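Local coordinates for protein urocanate hydratase (Paenibacillus sp. Soil724D2, PDB 7NED) that probably adds water to thiourocanate in bacterial ergothioneine breakdown, and binds the cofactor NAD+ together with urocanate, at residues A[11-16]-A[22-27]. Numbering follows the deposited sequence.
Sequences ELRCKG and LLRMLE
R13 meets E27 end-on, and the pair illustrates how a loop leading into a helix can be fastened back onto that helix by a two-pronged salt bridge. R13 NH1 reaches E27 OE2 at 2.7 Å in a nearly straight bond (169°), arriving on the syn side of the carboxylate, while R13 NH2 reaches E27 OE1 at 2.9 Å from above the carboxylate plane. The two flat groups are twisted, their planes 36° apart. A bend in the arginine chain at chi3 (-67°) turns the guanidinium so that L23 CD2 lies over one of its faces, 3.4 Å from R13 NH2, and R24 CG comes to its edge. The same CD2 also touches C14 SG at 3.8 Å, so one leucine methyl is shared by the guanidinium and the cysteine sulfur in the tight, buried part of the contact. R24 brings a second positive charge close to R13, but E20 forms salt bridges with NE of both arginines and probably offsets the repulsion, while G9 O and L356 O accept bonds from R24 NH1. A leucine in place of R13 would probably leave the E27 carboxylate without its charged mate and take from E20 one of its two arginine partners. Packing is looser at E11, whose carboxylate leads away from the helix on the exposed side; the backbone O of E11 lies 3.2 Å from R24 NH2. Within the N-terminal urocanase region, G16 is the N-cap residue of helix 17-31, whose L23 also packs on V59 and L62 of helix 52-64, while L22 and M25 rest on T495 of strand 490-498.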
loop_
_atom_site.group_PDB
_atom_site.type_symbol
_atom_site.label_atom_id
_atom_site.label_comp_id
_atom_site.label_asym_id
_atom_site.label_seq_id
_atom_site.Cartn_x
_atom_site.Cartn_y
_atom_site.Cartn_z
ATOM N N GLU A 11 2.956 -21.077 -30.464
ATOM C CA GLU A 11 4.025 -20.287 -31.028
ATOM C C GLU A 11 4.339 -19.164 -30.052
ATOM O O GLU A 11 3.481 -18.327 -29.771
ATOM C CB GLU A 11 3.657 -19.730 -32.399
ATOM C CG GLU A 11 4.820 -18.989 -33.021
ATOM C CD GLU A 11 4.523 -18.443 -34.403
ATOM O OE1 GLU A 11 3.366 -18.506 -34.858
ATOM O OE2 GLU A 11 5.474 -17.990 -35.061
ATOM N N LEU A 12 5.554 -19.159 -29.535
ATOM C CA LEU A 12 5.979 -18.084 -28.636
ATOM C C LEU A 12 6.194 -16.769 -29.378
ATOM O O LEU A 12 6.862 -16.732 -30.416
ATOM C CB LEU A 12 7.266 -18.500 -27.935
ATOM C CG LEU A 12 7.178 -19.510 -26.796
ATOM C CD1 LEU A 12 8.599 -19.750 -26.250
ATOM C CD2 LEU A 12 6.285 -18.938 -25.708
ATOM N N ARG A 13 5.651 -15.670 -28.841
ATOM C CA ARG A 13 6.058 -14.356 -29.300
ATOM C C ARG A 13 7.082 -13.719 -28.370
ATOM O O ARG A 13 7.750 -12.760 -28.763
ATOM C CB ARG A 13 4.838 -13.438 -29.425
ATOM C CG ARG A 13 3.815 -14.049 -30.400
ATOM C CD ARG A 13 2.502 -13.352 -30.251
ATOM N NE ARG A 13 1.965 -13.651 -28.939
ATOM C CZ ARG A 13 0.910 -13.035 -28.439
ATOM N NH1 ARG A 13 0.319 -12.095 -29.156
ATOM N NH2 ARG A 13 0.452 -13.363 -27.240
ATOM N N CYS A 14 7.221 -14.256 -27.174
ATOM C CA CYS A 14 8.126 -13.758 -26.157
ATOM C C CYS A 14 9.289 -14.715 -26.028
ATOM O O CYS A 14 9.345 -15.753 -26.693
ATOM C CB CYS A 14 7.406 -13.625 -24.821
ATOM S SG CYS A 14 5.925 -12.632 -24.923
ATOM N N LYS A 15 10.215 -14.363 -25.132
ATOM C CA LYS A 15 11.407 -15.166 -24.947
ATOM C C LYS A 15 11.150 -16.444 -24.176
ATOM O O LYS A 15 11.979 -17.355 -24.248
ATOM C CB LYS A 15 12.487 -14.335 -24.237
ATOM C CG LYS A 15 13.079 -13.288 -25.177
ATOM C CD LYS A 15 14.144 -12.518 -24.553
ATOM C CE LYS A 15 14.770 -11.571 -25.572
ATOM N NZ LYS A 15 15.574 -10.547 -24.854
ATOM N N GLY A 16 10.024 -16.547 -23.468
ATOM C CA GLY A 16 9.666 -17.757 -22.751
ATOM C C GLY A 16 8.180 -17.793 -22.454
ATOM O O GLY A 16 7.443 -16.834 -22.711
ATOM N N LEU A 22 1.770 -13.968 -19.465
ATOM C CA LEU A 22 1.281 -12.665 -19.053
ATOM C C LEU A 22 0.777 -11.875 -20.250
ATOM O O LEU A 22 -0.219 -11.156 -20.134
ATOM C CB LEU A 22 2.375 -11.879 -18.310
ATOM C CG LEU A 22 2.922 -12.630 -17.088
ATOM C CD1 LEU A 22 4.033 -11.811 -16.371
ATOM C CD2 LEU A 22 1.786 -13.023 -16.103
ATOM N N LEU A 23 1.484 -11.949 -21.384
ATOM C CA LEU A 23 1.028 -11.238 -22.587
ATOM C C LEU A 23 -0.341 -11.750 -23.021
ATOM O O LEU A 23 -1.251 -10.965 -23.331
ATOM C CB LEU A 23 2.041 -11.411 -23.735
ATOM C CG LEU A 23 1.611 -10.809 -25.087
ATOM C CD1 LEU A 23 1.353 -9.283 -24.930
ATOM C CD2 LEU A 23 2.662 -11.083 -26.140
ATOM N N ARG A 24 -0.519 -13.058 -23.009
ATOM C CA ARG A 24 -1.821 -13.597 -23.406
ATOM C C ARG A 24 -2.908 -13.263 -22.404
ATOM O O ARG A 24 -4.075 -13.128 -22.782
ATOM C CB ARG A 24 -1.721 -15.102 -23.598
ATOM C CG ARG A 24 -0.876 -15.426 -24.807
ATOM C CD ARG A 24 -0.906 -16.919 -25.123
ATOM N NE ARG A 24 0.010 -17.196 -26.232
ATOM C CZ ARG A 24 -0.010 -18.320 -26.952
ATOM N NH1 ARG A 24 -0.897 -19.296 -26.681
ATOM N NH2 ARG A 24 0.856 -18.468 -27.940
ATOM N N MET A 25 -2.572 -13.178 -21.109
ATOM C CA MET A 25 -3.594 -12.782 -20.149
ATOM C C MET A 25 -4.017 -11.334 -20.376
ATOM O O MET A 25 -5.203 -10.976 -20.237
ATOM C CB MET A 25 -3.042 -12.995 -18.735
ATOM C CG MET A 25 -2.964 -14.444 -18.388
ATOM S SD MET A 25 -2.401 -14.594 -16.721
ATOM C CE MET A 25 -3.933 -14.483 -15.751
ATOM N N LEU A 26 -3.059 -10.478 -20.712
ATOM C CA LEU A 26 -3.409 -9.110 -21.095
ATOM C C LEU A 26 -4.359 -9.107 -22.294
ATOM O O LEU A 26 -5.413 -8.453 -22.278
ATOM C CB LEU A 26 -2.134 -8.302 -21.389
ATOM C CG LEU A 26 -2.307 -6.950 -22.067
ATOM C CD1 LEU A 26 -3.218 -6.005 -21.270
ATOM C CD2 LEU A 26 -0.961 -6.292 -22.324
ATOM N N GLU A 27 -4.005 -9.850 -23.341
ATOM C CA GLU A 27 -4.876 -9.923 -24.499
ATOM C C GLU A 27 -6.234 -10.469 -24.106
ATOM O O GLU A 27 -7.276 -10.001 -24.594
ATOM C CB GLU A 27 -4.234 -10.801 -25.560
ATOM C CG GLU A 27 -2.988 -10.176 -26.142
ATOM C CD GLU A 27 -2.219 -11.131 -27.013
ATOM O OE1 GLU A 27 -2.215 -12.345 -26.763
ATOM O OE2 GLU A 27 -1.617 -10.654 -27.991
#